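Local coordinates for protein transcriptional repressor, TetR family (PDB 3ANP) that represses transcription as an acyl-CoA-binding TetR-family regulator that controls genes of fatty acid degradation, at residues R43-F46 and F47-P51. Sequence-based numbering, arbitrary orientation.
Sequences RGTF and FNYYP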
ATOM      1  N   ARG A  43     -34.340  -6.011  -7.095  1.00 22.30           N
ATOM      2  CA  ARG A  43     -32.984  -5.598  -7.416  1.00 22.68           C
ATOM      3  C   ARG A  43     -32.825  -4.150  -6.958  1.00 23.00           C
ATOM      4  O   ARG A  43     -31.778  -3.753  -6.432  1.00 22.35           O
ATOM      5  CB  ARG A  43     -32.747  -5.714  -8.928  1.00 23.57           C
ATOM      6  CG  ARG A  43     -31.370  -5.229  -9.392  1.00 23.57           C
ATOM      7  CD  ARG A  43     -31.276  -5.187 -10.907  1.00 19.94           C
ATOM      8  NE  ARG A  43     -30.038  -4.538 -11.350  1.00 21.42           N
ATOM      9  CZ  ARG A  43     -28.896  -5.180 -11.588  1.00 23.20           C
ATOM     10  NH1 ARG A  43     -28.829  -6.493 -11.432  1.00 19.13           N
ATOM     11  NH2 ARG A  43     -27.816  -4.509 -11.980  1.00 20.26           N
ATOM     12  N   GLY A  44     -33.883  -3.362  -7.143  1.00 23.14           N
ATOM     13  CA  GLY A  44     -33.848  -1.973  -6.725  1.00 20.54           C
ATOM     14  C   GLY A  44     -33.666  -1.820  -5.220  1.00 20.44           C
ATOM     15  O   GLY A  44     -32.973  -0.917  -4.756  1.00 20.96           O
ATOM     16  N   THR A  45     -34.291  -2.701  -4.449  1.00 19.19           N
ATOM     17  CA  THR A  45     -34.182  -2.648  -2.989  1.00 19.55           C
ATOM     18  C   THR A  45     -32.767  -3.040  -2.536  1.00 17.54           C
ATOM     19  O   THR A  45     -32.225  -2.471  -1.589  1.00 17.77           O
ATOM     20  CB  THR A  45     -35.229  -3.580  -2.336  1.00 21.01           C
ATOM     21  OG1 THR A  45     -36.528  -3.039  -2.566  1.00 19.72           O
ATOM     22  CG2 THR A  45     -34.999  -3.717  -0.828  1.00 20.92           C
ATOM     23  N   PHE A  46     -32.170  -4.006  -3.215  1.00 18.19           N
ATOM     24  CA  PHE A  46     -30.814  -4.402  -2.872  1.00 17.52           C
ATOM     25  C   PHE A  46     -29.901  -3.177  -2.979  1.00 16.83           C
ATOM     26  O   PHE A  46     -29.094  -2.928  -2.091  1.00 18.07           O
ATOM     27  CB  PHE A  46     -30.280  -5.469  -3.822  1.00 16.32           C
ATOM     28  CG  PHE A  46     -28.787  -5.625  -3.742  1.00 19.60           C
ATOM     29  CD1 PHE A  46     -28.205  -6.316  -2.677  1.00 19.95           C
ATOM     30  CD2 PHE A  46     -27.956  -4.986  -4.663  1.00 16.53           C
ATOM     31  CE1 PHE A  46     -26.815  -6.360  -2.525  1.00 16.54           C
ATOM     32  CE2 PHE A  46     -26.570  -5.020  -4.521  1.00 20.78           C
ATOM     33  CZ  PHE A  46     -25.998  -5.706  -3.450  1.00 18.15           C
ATOM     34  N   PHE A  47     -30.020  -2.419  -4.067  1.00 17.28           N
ATOM     35  CA  PHE A  47     -29.171  -1.239  -4.235  1.00 19.67           C
ATOM     36  C   PHE A  47     -29.457  -0.125  -3.246  1.00 20.91           C
ATOM     37  O   PHE A  47     -28.576   0.693  -2.949  1.00 21.00           O
ATOM     38  CB  PHE A  47     -29.241  -0.713  -5.677  1.00 18.98           C
ATOM     39  CG  PHE A  47     -28.457  -1.549  -6.649  1.00 22.22           C
ATOM     40  CD1 PHE A  47     -27.075  -1.714  -6.481  1.00 18.47           C
ATOM     41  CD2 PHE A  47     -29.093  -2.206  -7.703  1.00 24.33           C
ATOM     42  CE1 PHE A  47     -26.337  -2.524  -7.351  1.00 21.81           C
ATOM     43  CE2 PHE A  47     -28.365  -3.021  -8.581  1.00 24.92           C
ATOM     44  CZ  PHE A  47     -26.986  -3.179  -8.404  1.00 24.42           C
ATOM     45  N   ASN A  48     -30.679  -0.085  -2.722  1.00 20.98           N
ATOM     46  CA  ASN A  48     -31.013   0.932  -1.738  1.00 22.20           C
ATOM     47  C   ASN A  48     -30.229   0.663  -0.466  1.00 19.66           C
ATOM     48  O   ASN A  48     -29.821   1.591   0.227  1.00 19.35           O
ATOM     49  CB  ASN A  48     -32.519   0.939  -1.422  1.00 25.54           C
ATOM     50  CG  ASN A  48     -33.341   1.515  -2.553  1.00 27.28           C
ATOM     51  OD1 ASN A  48     -32.890   2.419  -3.252  1.00 32.55           O
ATOM     52  ND2 ASN A  48     -34.555   1.010  -2.729  1.00 32.47           N
ATOM     53  N   TYR A  49     -30.002  -0.612  -0.171  1.00 18.33           N
ATOM     54  CA  TYR A  49     -29.260  -0.983   1.037  1.00 17.19           C
ATOM     55  C   TYR A  49     -27.745  -1.025   0.828  1.00 17.88           C
ATOM     56  O   TYR A  49     -26.984  -0.632   1.717  1.00 17.31           O
ATOM     57  CB  TYR A  49     -29.759  -2.338   1.549  1.00 19.30           C
ATOM     58  CG  TYR A  49     -31.079  -2.212   2.293  1.00 18.39           C
ATOM     59  CD1 TYR A  49     -31.104  -2.058   3.681  1.00 20.39           C
ATOM     60  CD2 TYR A  49     -32.293  -2.178   1.601  1.00 19.97           C
ATOM     61  CE1 TYR A  49     -32.305  -1.867   4.371  1.00 22.90           C
ATOM     62  CE2 TYR A  49     -33.501  -1.994   2.275  1.00 19.29           C
ATOM     63  CZ  TYR A  49     -33.495  -1.839   3.661  1.00 21.65           C
ATOM     64  OH  TYR A  49     -34.670  -1.658   4.339  1.00 23.16           O
ATOM     65  N   TYR A  50     -27.331  -1.498  -0.349  1.00 15.62           N
ATOM     66  CA  TYR A  50     -25.923  -1.620  -0.746  1.00 17.84           C
ATOM     67  C   TYR A  50     -25.805  -1.095  -2.185  1.00 16.61           C
ATOM     68  O   TYR A  50     -26.073  -1.816  -3.139  1.00 17.62           O
ATOM     69  CB  TYR A  50     -25.494  -3.099  -0.676  1.00 15.92           C
ATOM     70  CG  TYR A  50     -25.431  -3.628   0.749  1.00 16.14           C
ATOM     71  CD1 TYR A  50     -24.368  -3.279   1.595  1.00 13.69           C
ATOM     72  CD2 TYR A  50     -26.449  -4.441   1.264  1.00 16.18           C
ATOM     73  CE1 TYR A  50     -24.317  -3.712   2.911  1.00 18.86           C
ATOM     74  CE2 TYR A  50     -26.402  -4.888   2.591  1.00 16.67           C
ATOM     75  CZ  TYR A  50     -25.337  -4.516   3.407  1.00 16.89           C
ATOM     76  OH  TYR A  50     -25.291  -4.910   4.726  1.00 20.81           O
ATOM     77  N   PRO A  51     -25.413   0.177  -2.346  1.00 21.88           N
ATOM     78  CA  PRO A  51     -25.258   0.854  -3.641  1.00 19.45           C
ATOM     79  C   PRO A  51     -24.336   0.160  -4.629  1.00 18.96           C
ATOM     80  O   PRO A  51     -24.451   0.362  -5.837  1.00 17.79           O
ATOM     81  CB  PRO A  51     -24.747   2.242  -3.250  1.00 22.59           C
ATOM     82  CG  PRO A  51     -25.278   2.433  -1.877  1.00 28.26           C
ATOM     83  CD  PRO A  51     -25.059   1.086  -1.246  1.00 21.00           C
TER
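The ring of Phe46 turns its edge onto the face of Phe47, a T-shaped pair with centroids 5.2 Å apart and planes at 71°. Both residues sit on helix 43-49, the second helix of the predicted helix-turn-helix, which in TetR-type repressors is the recognition helix. Phe46 CD2 stands 3.8 Å above the Phe47 plane, over its centre. The first torsions differ, CG of Phe46 anti to its own nitrogen (chi1 164°) and that of Phe47 anti to its carbonyl carbon, and with them the two rings end up edge against face. The buried Phe46 ring heads into the core of the DNA-binding domain, against Ile35 of helix 32-39 and Ile14 of helix 3-25, and its far end, CZ, lies 3.8 Å from Tyr50 CB. Arg43 runs extended alongside Phe47, pointing the same way. One face of its guanidinium meets the edge of the Phe47 ring at CE2, 3.6 Å from Arg43 NE, while NH1 is hydrogen-bonded to Thr33 OG1. Two residues on, Thr45 and Tyr49 lie side by side, with Thr45 CG2 3.9 Å from Tyr49 CE2.

Successive i to i+4 backbone bonds hold the short helix, and Tyr50 is the residue at which helical geometry is lost. Its side chain is buried between helices 3-25 and 54-77, with the hydroxyl hydrogen-bonded to Asp59 and the ring in a cation-pi contact with Arg11. The last of the backbone bonds, from Tyr50 N to Phe46 O, is 2.9 Å long and nearly straight, 160° at the hydrogen.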